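Local coordinates for protein probable sugar kinase (PDB 3KZH) that probably phosphorylates a sugar or related small molecule as a pfkB-family carbohydrate kinase of the ribokinase clan, and here holds a bound beta-D-glucopyranose, at residues R46-N51 and F259-G264; M52-V57 and E292-D297; N58-S63 and R131-N136. All blocks are in the same frame, centred on the assembly; numbering follows the deposited sequence.

Interaction 1 of 3, residues R46-N51 and F259-G264; sequences RNIAEN and FVAGLG
Ile48 and Ala261 bring two helices of the ribokinase-like alpha/beta core together, their CA atoms 5.4 Å apart, the shortest such spacing between 46-51 and 259-264. The axes of these short segments approach to 8.3 Å and cross at -46°, and the contact is made mainly by aliphatic carbons. Ile48 presents both branches to one methyl of Val260: its CD1 end lies 3.9 Å from Val260 CG1, and CG2 comes almost as near. CG1 of Val260 can serve both because it stands anti to its own backbone N (chi1 176°), on the side facing Ile48. The next residue, Ala261, sets its CB between Ile48 and Asn51, one turn apart, 3.6 Å from the carbonyl O of Ile48 and 3.5 Å from CB of Asn51. No hydrogen bond spans the two segments, so the fit is one of shape. Outside them, Met283 of helix 273-288 touches both Asn51 and Ala261, while ND2 of Asn47 is hydrogen-bonded to Asp257, near the start of helix 255-268. Away from Ala261, Arg46 and Glu50 form a salt bridge; its modelled NH2-OE1 length of 2.5 Å is unusually short and doubtful, OE1 lying 2° out of the guanidinium plane.

Interaction 2 of 3, residues M52-V57 and E292-D297; sequences MARVGV and ETIHPD
The guanidinium of Arg54 meets the 292-297 loop with one face and part of its edge. Over that face lie CG2 of Ile294, 3.7 Å from Arg54 NE, and the carbonyl O of His295, displaced toward the rim; the latter is 3.4 Å from Arg54 NH1, but at an angle too poor for a hydrogen bond. At the edge, Pro296 O accepts from Arg54 NH1 at 3.0 Å, with an N-H...O angle of 153°, and weakly from NH2. The NH1 donor stands 72° out of the Pro296 carbonyl plane, away from the lone pairs. An arm extended from CG to NE carries the group across to the loop from the end of helix 44-54, which closes in a Schellman motif: Val57 N bonds to Met52 O at 2.9 Å and Gly56 N to Ala53 O. Within the loop, the backbone N of Asp297 donates to His295 ND1 at 3.2 Å. Outside the two segments, Glu50 forms a salt bridge with Arg54 NE, and Met298 O takes a further bond from NH1. The carboxylate probably balances the charge while the carbonyls take up N-H groups, and together they restrict turning about CD-NE.

Interaction 3 of 3, residues N58-S63 and R131-N136; sequences NTNFMS and REIFEN
Met62, a selenomethionine, and Ile133 form the close-packed part of this contact, with the terminal CE of Met62 3.6 Å from Ile133 CG2 and nearly as close to its CB. The bend at chi3 (-69°) turns CE toward the isoleucine while SE remains beside Phe134, 3.7 Å from its CZ. This is a Met-aromatic contact of oblique geometry: SE lies 4.5 Å from the ring centroid and 48° off the ring normal. Phe134 is buried, its ring stacked with that of Phe157 and touching Leu153 of helix 147-157. The pieces joined belong to the pfkB kinase alpha/beta fold. Strand 59-62 lies between strands 83-84 and 9-12 in the large sheet, and helix 131-135 crosses this strand at -137° with the short axes 11.1 Å apart, a spacing bridged by side chains. Toward the partly exposed side the fit is sparser. There the amide end of Asn60 meets the same Ile133 methyl, ND2 to CG2 at 3.5 Å, the two side chains crossing at about a right angle; ND2 is hydrogen-bonded to Asp87. Away from the strand, exposed Arg131 makes a salt bridge to partly exposed Glu135, NH2 to OE2 at 2.9 Å.

In the fold
Helix 44-54 supplies one side of both interaction 1 and interaction 2, whose centres lie about 8 Å apart. Ile294 links them, its CD1 reaching 3.2 Å from Glu50 OE1, and Met52 CG lies 3.7 Å from Ala261 CB. The chain then runs from the end of this helix into strand 59-62 of interaction 3, centred about 15 Å from interaction 1 and about 20 Å from interaction 2; Phe61 CE2 meets Arg46 CG at 3.5 Å. Interaction 1 lies closer to the bound glucose than interaction 2 does: about 6 Å from the Val260 side chain against about 14 Å from that of Ile294. The sugar pocket itself includes Asp166, Lys187, Asn189 and Gly256.

Interaction 1 of 3, residues R46-N51 and F259-G264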
ATOM      1  N   ARG A  46     -11.837   1.044 -12.735  1.00 21.49           N
ATOM      2  CA  ARG A  46     -11.685   1.705 -11.431  1.00 21.47           C
ATOM      3  C   ARG A  46     -11.517   3.206 -11.596  1.00 18.59           C
ATOM      4  O   ARG A  46     -11.973   3.970 -10.752  1.00 16.36           O
ATOM      5  CB  ARG A  46     -10.507   1.130 -10.626  1.00 22.49           C
ATOM      6  CG  ARG A  46     -10.583   1.431  -9.108  1.00 21.46           C
ATOM      7  CD  ARG A  46      -9.277   1.931  -8.524  1.00 25.77           C
ATOM      8  NE  ARG A  46      -9.200   3.395  -8.554  1.00 29.85           N
ATOM      9  CZ  ARG A  46      -8.669   4.099  -9.544  1.00 28.72           C
ATOM     10  NH1 ARG A  46      -8.149   3.474 -10.580  1.00 31.99           N
ATOM     11  NH2 ARG A  46      -8.745   5.413  -9.547  1.00 28.18           N
ATOM     12  N   ASN A  47     -10.868   3.603 -12.691  1.00 17.61           N
ATOM     13  CA  ASN A  47     -10.650   5.003 -13.028  1.00 20.38           C
ATOM     14  C   ASN A  47     -11.990   5.620 -13.445  1.00 20.72           C
ATOM     15  O   ASN A  47     -12.303   6.733 -13.032  1.00 20.45           O
ATOM     16  CB  ASN A  47      -9.623   5.158 -14.176  1.00 22.85           C
ATOM     17  CG  ASN A  47      -8.264   4.511 -13.875  1.00 26.38           C
ATOM     18  OD1 ASN A  47      -7.768   4.557 -12.757  1.00 26.87           O
ATOM     19  ND2 ASN A  47      -7.659   3.916 -14.895  1.00 26.24           N
ATOM     20  N   ILE A  48     -12.791   4.877 -14.222  1.00 19.04           N
ATOM     21  CA  ILE A  48     -14.107   5.356 -14.682  1.00 19.16           C
ATOM     22  C   ILE A  48     -15.005   5.641 -13.471  1.00 17.55           C
ATOM     23  O   ILE A  48     -15.519   6.753 -13.338  1.00 10.91           O
ATOM     24  CB  ILE A  48     -14.815   4.349 -15.669  1.00 18.37           C
ATOM     25  CG1 ILE A  48     -14.034   4.259 -16.982  1.00 20.07           C
ATOM     26  CG2 ILE A  48     -16.246   4.792 -15.980  1.00 16.68           C
ATOM     27  CD1 ILE A  48     -14.473   3.145 -17.934  1.00 17.37           C
ATOM     28  N   ALA A  49     -15.109   4.649 -12.579  1.00 14.33           N
ATOM     29  CA  ALA A  49     -15.893   4.729 -11.347  1.00 15.44           C
ATOM     30  C   ALA A  49     -15.477   5.895 -10.447  1.00 16.22           C
ATOM     31  O   ALA A  49     -16.346   6.566  -9.881  1.00 13.80           O
ATOM     32  CB  ALA A  49     -15.798   3.434 -10.592  1.00 12.69           C
ATOM     33  N   GLU A  50     -14.166   6.166 -10.369  1.00 17.92           N
ATOM     34  CA  GLU A  50     -13.646   7.288  -9.565  1.00 19.85           C
ATOM     35  C   GLU A  50     -14.095   8.624 -10.160  1.00 18.97           C
ATOM     36  O   GLU A  50     -14.691   9.437  -9.445  1.00 18.35           O
ATOM     37  CB  GLU A  50     -12.103   7.274  -9.402  1.00 18.93           C
ATOM     38  CG  GLU A  50     -11.651   8.214  -8.261  1.00 21.76           C
ATOM     39  CD  GLU A  50     -10.152   8.489  -8.131  1.00 22.73           C
ATOM     40  OE1 GLU A  50      -9.312   7.614  -8.411  1.00 20.88           O
ATOM     41  OE2 GLU A  50      -9.808   9.609  -7.693  1.00 24.13           O
ATOM     42  N   ASN A  51     -13.878   8.796 -11.469  1.00 16.35           N
ATOM     43  CA  ASN A  51     -14.255  10.014 -12.210  1.00 17.23           C
ATOM     44  C   ASN A  51     -15.764  10.323 -12.106  1.00 15.66           C
ATOM     45  O   ASN A  51     -16.161  11.484 -12.016  1.00 13.40           O
ATOM     46  CB  ASN A  51     -13.887   9.891 -13.699  1.00 17.72           C
ATOM     47  CG  ASN A  51     -12.396   9.924 -13.961  1.00 18.14           C
ATOM     48  OD1 ASN A  51     -11.791   8.913 -14.342  1.00 10.96           O
ATOM     49  ND2 ASN A  51     -11.809  11.102 -13.828  1.00 19.77           N
ATOM     50  N   PHE A 259     -13.878  10.321 -20.122  1.00 11.79           N
ATOM     51  CA  PHE A 259     -14.915  10.584 -21.129  1.00 11.88           C
ATOM     52  C   PHE A 259     -16.100   9.665 -20.901  1.00 10.20           C
ATOM     53  O   PHE A 259     -17.233  10.125 -20.986  1.00 11.18           O
ATOM     54  CB  PHE A 259     -14.411  10.423 -22.583  1.00 11.50           C
ATOM     55  CG  PHE A 259     -15.408  10.886 -23.631  1.00 10.77           C
ATOM     56  CD1 PHE A 259     -15.486  12.238 -23.988  1.00 11.91           C
ATOM     57  CD2 PHE A 259     -16.337   9.988 -24.198  1.00 12.51           C
ATOM     58  CE1 PHE A 259     -16.490  12.702 -24.885  1.00 11.40           C
ATOM     59  CE2 PHE A 259     -17.340  10.434 -25.094  1.00 11.29           C
ATOM     60  CZ  PHE A 259     -17.419  11.795 -25.437  1.00 11.81           C
ATOM     61  N   VAL A 260     -15.832   8.385 -20.610  1.00  8.89           N
ATOM     62  CA  VAL A 260     -16.872   7.370 -20.360  1.00 13.86           C
ATOM     63  C   VAL A 260     -17.687   7.761 -19.123  1.00 15.23           C
ATOM     64  O   VAL A 260     -18.920   7.626 -19.097  1.00 11.09           O
ATOM     65  CB  VAL A 260     -16.268   5.927 -20.192  1.00 14.00           C
ATOM     66  CG1 VAL A 260     -17.347   4.903 -19.829  1.00 14.54           C
ATOM     67  CG2 VAL A 260     -15.612   5.483 -21.488  1.00 16.53           C
ATOM     68  N   ALA A 261     -16.976   8.307 -18.137  1.00 13.40           N
ATOM     69  CA  ALA A 261     -17.579   8.775 -16.906  1.00 17.13           C
ATOM     70  C   ALA A 261     -18.531   9.945 -17.130  1.00 16.07           C
ATOM     71  O   ALA A 261     -19.595  10.017 -16.517  1.00 15.21           O
ATOM     72  CB  ALA A 261     -16.516   9.131 -15.921  1.00 12.30           C
ATOM     73  N   GLY A 262     -18.154  10.809 -18.071  1.00 17.24           N
ATOM     74  CA  GLY A 262     -18.950  11.972 -18.419  1.00 17.24           C
ATOM     75  C   GLY A 262     -20.218  11.602 -19.153  1.00 18.28           C
ATOM     76  O   GLY A 262     -21.196  12.331 -19.061  1.00 17.57           O
ATOM     77  N   LEU A 263     -20.171  10.500 -19.915  1.00 18.22           N
ATOM     78  CA  LEU A 263     -21.338   9.949 -20.625  1.00 18.79           C
ATOM     79  C   LEU A 263     -22.303   9.452 -19.562  1.00 18.92           C
ATOM     80  O   LEU A 263     -23.513   9.631 -19.673  1.00 16.77           O
ATOM     81  CB  LEU A 263     -20.955   8.758 -21.515  1.00 18.59           C
ATOM     82  CG  LEU A 263     -20.049   8.967 -22.726  1.00 17.31           C
ATOM     83  CD1 LEU A 263     -19.783   7.627 -23.389  1.00 16.45           C
ATOM     84  CD2 LEU A 263     -20.678   9.959 -23.696  1.00 12.91           C
ATOM     85  N   GLY A 264     -21.721   8.854 -18.517  1.00 20.15           N
ATOM     86  CA  GLY A 264     -22.465   8.359 -17.380  1.00 19.03           C
ATOM     87  C   GLY A 264     -23.202   9.484 -16.689  1.00 18.72           C
ATOM     88  O   GLY A 264     -24.407   9.393 -16.503  1.00 16.98           O
TER

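Interaction 2 of 3, residues M52-V57 and E292-D297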
HETATM    1  N   MSE A  52     -16.571   9.253 -12.058  1.00 14.87           N
HETATM    2  CA  MSE A  52     -18.037   9.300 -11.944  1.00 15.79           C
HETATM    3  C   MSE A  52     -18.489   9.781 -10.559  1.00 13.89           C
HETATM    4  O   MSE A  52     -19.328  10.675 -10.440  1.00  8.73           O
HETATM    5  CB  MSE A  52     -18.645   7.914 -12.215  1.00 18.49           C
HETATM    6  CG  MSE A  52     -19.053   7.664 -13.647  1.00 22.85           C
HETATM    7 SE   MSE A  52     -19.983   6.004 -13.932  1.00 24.26          SE
HETATM    8  CE  MSE A  52     -19.851   5.953 -15.896  1.00 21.49           C
ATOM      9  N   ALA A  53     -17.920   9.177  -9.520  1.00 11.08           N
ATOM     10  CA  ALA A  53     -18.213   9.508  -8.126  1.00 14.86           C
ATOM     11  C   ALA A  53     -17.742  10.935  -7.819  1.00 15.09           C
ATOM     12  O   ALA A  53     -18.399  11.667  -7.067  1.00 14.22           O
ATOM     13  CB  ALA A  53     -17.531   8.511  -7.210  1.00  9.50           C
ATOM     14  N   ARG A  54     -16.645  11.337  -8.473  1.00 14.54           N
ATOM     15  CA  ARG A  54     -16.070  12.676  -8.320  1.00 17.30           C
ATOM     16  C   ARG A  54     -16.984  13.790  -8.826  1.00 18.51           C
ATOM     17  O   ARG A  54     -16.972  14.882  -8.282  1.00 17.18           O
ATOM     18  CB  ARG A  54     -14.703  12.771  -9.014  1.00 17.10           C
ATOM     19  CG  ARG A  54     -13.544  12.343  -8.118  1.00 16.27           C
ATOM     20  CD  ARG A  54     -12.208  12.347  -8.844  1.00 13.59           C
ATOM     21  NE  ARG A  54     -11.091  12.134  -7.923  1.00 13.09           N
ATOM     22  CZ  ARG A  54     -10.440  13.108  -7.282  1.00 15.78           C
ATOM     23  NH1 ARG A  54     -10.779  14.375  -7.459  1.00 16.40           N
ATOM     24  NH2 ARG A  54      -9.474  12.813  -6.432  1.00 16.62           N
ATOM     25  N   VAL A  55     -17.789  13.497  -9.849  1.00 17.73           N
ATOM     26  CA  VAL A  55     -18.708  14.481 -10.407  1.00 19.20           C
ATOM     27  C   VAL A  55     -20.135  14.341  -9.876  1.00 20.54           C
ATOM     28  O   VAL A  55     -21.061  14.989 -10.368  1.00 20.79           O
ATOM     29  CB  VAL A  55     -18.661  14.530 -11.956  1.00 20.33           C
ATOM     30  CG1 VAL A  55     -17.280  14.956 -12.425  1.00 18.19           C
ATOM     31  CG2 VAL A  55     -19.053  13.197 -12.561  1.00 19.92           C
ATOM     32  N   GLY A  56     -20.293  13.475  -8.873  1.00 20.47           N
ATOM     33  CA  GLY A  56     -21.577  13.275  -8.227  1.00 20.81           C
ATOM     34  C   GLY A  56     -22.498  12.153  -8.655  1.00 20.17           C
ATOM     35  O   GLY A  56     -23.622  12.098  -8.170  1.00 20.93           O
ATOM     36  N   VAL A  57     -22.051  11.262  -9.538  1.00 20.14           N
ATOM     37  CA  VAL A  57     -22.892  10.140  -9.971  1.00 20.06           C
ATOM     38  C   VAL A  57     -22.903   9.098  -8.859  1.00 18.79           C
ATOM     39  O   VAL A  57     -21.872   8.832  -8.248  1.00 18.37           O
ATOM     40  CB  VAL A  57     -22.368   9.444 -11.281  1.00 18.24           C
ATOM     41  CG1 VAL A  57     -23.359   8.406 -11.801  1.00 19.97           C
ATOM     42  CG2 VAL A  57     -22.060  10.459 -12.348  1.00 18.87           C
ATOM     43  N   GLU A 292      -0.934  12.904 -14.016  1.00 45.45           N
ATOM     44  CA  GLU A 292      -1.573  11.739 -13.423  1.00 46.02           C
ATOM     45  C   GLU A 292      -2.825  11.335 -14.199  1.00 45.02           C
ATOM     46  O   GLU A 292      -3.419  12.145 -14.916  1.00 42.03           O
ATOM     47  CB  GLU A 292      -1.909  11.989 -11.944  1.00 48.51           C
ATOM     48  CG  GLU A 292      -0.699  12.240 -11.029  1.00 53.04           C
ATOM     49  CD  GLU A 292       0.285  11.073 -10.968  1.00 55.78           C
ATOM     50  OE1 GLU A 292      -0.139   9.934 -10.675  1.00 57.28           O
ATOM     51  OE2 GLU A 292       1.489  11.299 -11.207  1.00 57.57           O
ATOM     52  N   THR A 293      -3.209  10.070 -14.032  1.00 45.41           N
ATOM     53  CA  THR A 293      -4.374   9.469 -14.682  1.00 45.00           C
ATOM     54  C   THR A 293      -5.716  10.073 -14.263  1.00 43.90           C
ATOM     55  O   THR A 293      -6.703   9.929 -14.976  1.00 43.67           O
ATOM     56  CB  THR A 293      -4.400   7.940 -14.458  1.00 46.34           C
ATOM     57  OG1 THR A 293      -4.195   7.653 -13.067  1.00 46.25           O
ATOM     58  CG2 THR A 293      -3.310   7.259 -15.275  1.00 44.11           C
ATOM     59  N   ILE A 294      -5.754  10.676 -13.074  1.00 43.37           N
ATOM     60  CA  ILE A 294      -6.948  11.341 -12.529  1.00 43.29           C
ATOM     61  C   ILE A 294      -6.476  12.658 -11.904  1.00 41.16           C
ATOM     62  O   ILE A 294      -5.506  12.668 -11.144  1.00 41.21           O
ATOM     63  CB  ILE A 294      -7.690  10.473 -11.430  1.00 44.56           C
ATOM     64  CG1 ILE A 294      -8.438   9.303 -12.079  1.00 46.99           C
ATOM     65  CG2 ILE A 294      -8.754  11.296 -10.678  1.00 45.00           C
ATOM     66  CD1 ILE A 294      -8.212   7.989 -11.404  1.00 47.90           C
ATOM     67  N   HIS A 295      -7.155  13.758 -12.238  1.00 38.48           N
ATOM     68  CA  HIS A 295      -6.822  15.072 -11.687  1.00 38.50           C
ATOM     69  C   HIS A 295      -7.331  15.105 -10.239  1.00 37.93           C
ATOM     70  O   HIS A 295      -8.527  14.908  -9.998  1.00 35.16           O
ATOM     71  CB  HIS A 295      -7.464  16.202 -12.498  1.00 37.33           C
ATOM     72  CG  HIS A 295      -6.845  17.550 -12.260  1.00 39.49           C
ATOM     73  ND1 HIS A 295      -6.674  18.080 -10.998  1.00 41.73           N
ATOM     74  CD2 HIS A 295      -6.345  18.462 -13.122  1.00 42.02           C
ATOM     75  CE1 HIS A 295      -6.091  19.262 -11.097  1.00 41.63           C
ATOM     76  NE2 HIS A 295      -5.880  19.520 -12.373  1.00 43.07           N
ATOM     77  N   PRO A 296      -6.424  15.347  -9.262  1.00 38.03           N
ATOM     78  CA  PRO A 296      -6.743  15.405  -7.828  1.00 37.89           C
ATOM     79  C   PRO A 296      -7.848  16.373  -7.418  1.00 36.05           C
ATOM     80  O   PRO A 296      -8.569  16.113  -6.457  1.00 35.34           O
ATOM     81  CB  PRO A 296      -5.411  15.821  -7.201  1.00 38.41           C
ATOM     82  CG  PRO A 296      -4.411  15.239  -8.115  1.00 40.02           C
ATOM     83  CD  PRO A 296      -4.981  15.601  -9.454  1.00 38.47           C
ATOM     84  N   ASP A 297      -7.995  17.465  -8.165  1.00 35.46           N
ATOM     85  CA  ASP A 297      -8.996  18.474  -7.837  1.00 36.67           C
ATOM     86  C   ASP A 297     -10.314  18.347  -8.556  1.00 34.45           C
ATOM     87  O   ASP A 297     -11.244  19.099  -8.258  1.00 34.26           O
ATOM     88  CB  ASP A 297      -8.446  19.887  -8.053  1.00 39.94           C
ATOM     89  CG  ASP A 297      -7.222  20.175  -7.213  1.00 43.09           C
ATOM     90  OD1 ASP A 297      -7.067  19.572  -6.123  1.00 44.44           O
ATOM     91  OD2 ASP A 297      -6.399  21.002  -7.661  1.00 46.87           O
TER

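Interaction 3 of 3, residues N58-S63 and R131-N136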
ATOM      1  N   ASN A  58     -24.092   8.567  -8.578  1.00 18.74           N
ATOM      2  CA  ASN A  58     -24.302   7.516  -7.579  1.00 19.37           C
ATOM      3  C   ASN A  58     -23.781   6.307  -8.344  1.00 19.18           C
ATOM      4  O   ASN A  58     -24.380   5.861  -9.329  1.00 18.01           O
ATOM      5  CB  ASN A  58     -25.795   7.408  -7.243  1.00 16.24           C
ATOM      6  CG  ASN A  58     -26.095   6.392  -6.153  1.00 17.51           C
ATOM      7  OD1 ASN A  58     -25.255   6.094  -5.300  1.00 18.64           O
ATOM      8  ND2 ASN A  58     -27.314   5.859  -6.173  1.00 17.03           N
ATOM      9  N   THR A  59     -22.580   5.898  -7.950  1.00 17.62           N
ATOM     10  CA  THR A  59     -21.847   4.837  -8.606  1.00 18.03           C
ATOM     11  C   THR A  59     -21.715   3.559  -7.813  1.00 16.66           C
ATOM     12  O   THR A  59     -21.367   3.569  -6.641  1.00 15.03           O
ATOM     13  CB  THR A  59     -20.406   5.350  -8.963  1.00 19.27           C
ATOM     14  OG1 THR A  59     -20.501   6.645  -9.580  1.00 15.31           O
ATOM     15  CG2 THR A  59     -19.662   4.383  -9.908  1.00 17.72           C
ATOM     16  N   ASN A  60     -21.985   2.453  -8.490  1.00 18.11           N
ATOM     17  CA  ASN A  60     -21.823   1.134  -7.908  1.00 18.73           C
ATOM     18  C   ASN A  60     -20.673   0.522  -8.707  1.00 15.79           C
ATOM     19  O   ASN A  60     -20.755   0.345  -9.922  1.00 11.57           O
ATOM     20  CB  ASN A  60     -23.105   0.292  -8.021  1.00 19.48           C
ATOM     21  CG  ASN A  60     -23.016  -1.024  -7.256  1.00 22.93           C
ATOM     22  OD1 ASN A  60     -22.035  -1.758  -7.383  1.00 21.57           O
ATOM     23  ND2 ASN A  60     -24.047  -1.337  -6.477  1.00 23.16           N
ATOM     24  N   PHE A  61     -19.572   0.280  -8.015  1.00 15.35           N
ATOM     25  CA  PHE A  61     -18.397  -0.322  -8.628  1.00 16.30           C
ATOM     26  C   PHE A  61     -18.198  -1.751  -8.133  1.00 15.23           C
ATOM     27  O   PHE A  61     -17.744  -1.972  -7.016  1.00 14.61           O
ATOM     28  CB  PHE A  61     -17.128   0.528  -8.392  1.00 12.72           C
ATOM     29  CG  PHE A  61     -15.876  -0.035  -9.049  1.00 13.83           C
ATOM     30  CD1 PHE A  61     -15.930  -0.646 -10.325  1.00 11.07           C
ATOM     31  CD2 PHE A  61     -14.644   0.017  -8.386  1.00 10.68           C
ATOM     32  CE1 PHE A  61     -14.787  -1.201 -10.924  1.00 14.86           C
ATOM     33  CE2 PHE A  61     -13.492  -0.533  -8.971  1.00 11.70           C
ATOM     34  CZ  PHE A  61     -13.557  -1.144 -10.242  1.00 12.27           C
HETATM   35  N   MSE A  62     -18.467  -2.701  -9.024  1.00 17.86           N
HETATM   36  CA  MSE A  62     -18.322  -4.119  -8.724  1.00 22.60           C
HETATM   37  C   MSE A  62     -16.993  -4.589  -9.302  1.00 21.14           C
HETATM   38  O   MSE A  62     -16.809  -4.634 -10.514  1.00 21.10           O
HETATM   39  CB  MSE A  62     -19.495  -4.904  -9.313  1.00 24.71           C
HETATM   40  CG  MSE A  62     -19.651  -6.340  -8.805  1.00 31.06           C
HETATM   41 SE   MSE A  62     -21.134  -7.221  -9.665  1.00 44.00          SE
HETATM   42  CE  MSE A  62     -22.508  -6.189  -8.847  1.00 26.39           C
ATOM     43  N   SER A  63     -16.073  -4.945  -8.414  1.00 19.39           N
ATOM     44  CA  SER A  63     -14.755  -5.369  -8.831  1.00 22.38           C
ATOM     45  C   SER A  63     -14.352  -6.688  -8.211  1.00 25.87           C
ATOM     46  O   SER A  63     -15.199  -7.448  -7.724  1.00 25.67           O
ATOM     47  CB  SER A  63     -13.745  -4.275  -8.475  1.00 20.70           C
ATOM     48  OG  SER A  63     -12.534  -4.408  -9.208  1.00 15.24           O
ATOM     49  N   ARG A 131     -27.307 -10.645  -9.426  1.00 36.41           N
ATOM     50  CA  ARG A 131     -28.156 -10.346 -10.596  1.00 37.83           C
ATOM     51  C   ARG A 131     -29.057  -9.113 -10.446  1.00 35.89           C
ATOM     52  O   ARG A 131     -29.281  -8.377 -11.399  1.00 32.40           O
ATOM     53  CB  ARG A 131     -29.009 -11.568 -10.965  1.00 41.74           C
ATOM     54  CG  ARG A 131     -29.937 -12.061  -9.854  1.00 47.77           C
ATOM     55  CD  ARG A 131     -30.901 -13.104 -10.346  1.00 51.99           C
ATOM     56  NE  ARG A 131     -31.899 -12.527 -11.240  1.00 58.26           N
ATOM     57  CZ  ARG A 131     -33.087 -13.068 -11.493  1.00 61.23           C
ATOM     58  NH1 ARG A 131     -33.451 -14.215 -10.920  1.00 62.81           N
ATOM     59  NH2 ARG A 131     -33.923 -12.451 -12.319  1.00 61.71           N
ATOM     60  N   GLU A 132     -29.492  -8.864  -9.215  1.00 36.89           N
ATOM     61  CA  GLU A 132     -30.362  -7.742  -8.880  1.00 38.99           C
ATOM     62  C   GLU A 132     -29.642  -6.391  -8.993  1.00 37.11           C
ATOM     63  O   GLU A 132     -30.279  -5.362  -9.224  1.00 36.29           O
ATOM     64  CB  GLU A 132     -30.902  -7.942  -7.470  1.00 41.76           C
ATOM     65  CG  GLU A 132     -32.257  -7.348  -7.223  1.00 46.41           C
ATOM     66  CD  GLU A 132     -32.758  -7.674  -5.840  1.00 48.14           C
ATOM     67  OE1 GLU A 132     -33.315  -8.778  -5.656  1.00 45.90           O
ATOM     68  OE2 GLU A 132     -32.572  -6.828  -4.938  1.00 50.04           O
ATOM     69  N   ILE A 133     -28.316  -6.406  -8.847  1.00 34.29           N
ATOM     70  CA  ILE A 133     -27.523  -5.184  -8.969  1.00 32.39           C
ATOM     71  C   ILE A 133     -27.449  -4.789 -10.449  1.00 30.57           C
ATOM     72  O   ILE A 133     -27.587  -3.613 -10.784  1.00 25.62           O
ATOM     73  CB  ILE A 133     -26.099  -5.338  -8.353  1.00 31.82           C
ATOM     74  CG1 ILE A 133     -26.172  -5.858  -6.906  1.00 31.94           C
ATOM     75  CG2 ILE A 133     -25.324  -3.998  -8.422  1.00 32.63           C
ATOM     76  CD1 ILE A 133     -26.939  -4.957  -5.902  1.00 28.68           C
ATOM     77  N   PHE A 134     -27.311  -5.797 -11.315  1.00 29.56           N
ATOM     78  CA  PHE A 134     -27.260  -5.613 -12.767  1.00 31.62           C
ATOM     79  C   PHE A 134     -28.616  -5.193 -13.324  1.00 33.19           C
ATOM     80  O   PHE A 134     -28.716  -4.171 -13.998  1.00 33.30           O
ATOM     81  CB  PHE A 134     -26.823  -6.895 -13.469  1.00 29.27           C
ATOM     82  CG  PHE A 134     -25.394  -7.270 -13.238  1.00 29.22           C
ATOM     83  CD1 PHE A 134     -24.373  -6.712 -14.029  1.00 30.69           C
ATOM     84  CD2 PHE A 134     -25.057  -8.234 -12.276  1.00 28.17           C
ATOM     85  CE1 PHE A 134     -23.018  -7.114 -13.865  1.00 30.37           C
ATOM     86  CE2 PHE A 134     -23.712  -8.649 -12.098  1.00 28.93           C
ATOM     87  CZ  PHE A 134     -22.691  -8.089 -12.895  1.00 26.87           C
ATOM     88  N   GLU A 135     -29.660  -5.944 -12.961  1.00 34.16           N
ATOM     89  CA  GLU A 135     -31.035  -5.694 -13.410  1.00 35.73           C
ATOM     90  C   GLU A 135     -31.636  -4.328 -13.053  1.00 35.00           C
ATOM     91  O   GLU A 135     -32.396  -3.759 -13.849  1.00 36.02           O
ATOM     92  CB  GLU A 135     -31.967  -6.821 -12.938  1.00 36.36           C
ATOM     93  CG  GLU A 135     -31.627  -8.180 -13.528  1.00 37.84           C
ATOM     94  CD  GLU A 135     -32.463  -9.327 -12.988  1.00 39.23           C
ATOM     95  OE1 GLU A 135     -32.824  -9.306 -11.792  1.00 38.63           O
ATOM     96  OE2 GLU A 135     -32.748 -10.264 -13.767  1.00 40.68           O
ATOM     97  N   ASN A 136     -31.277  -3.801 -11.882  1.00 32.39           N
ATOM     98  CA  ASN A 136     -31.782  -2.499 -11.439  1.00 33.40           C
ATOM     99  C   ASN A 136     -30.843  -1.325 -11.743  1.00 31.70           C
ATOM    100  O   ASN A 136     -31.113  -0.190 -11.341  1.00 32.82           O
ATOM    101  CB  ASN A 136     -32.152  -2.531  -9.950  1.00 35.79           C
ATOM    102  CG  ASN A 136     -33.261  -3.522  -9.643  1.00 38.40           C
ATOM    103  OD1 ASN A 136     -33.015  -4.578  -9.062  1.00 38.67           O
ATOM    104  ND2 ASN A 136     -34.483  -3.198 -10.054  1.00 39.81           N
TER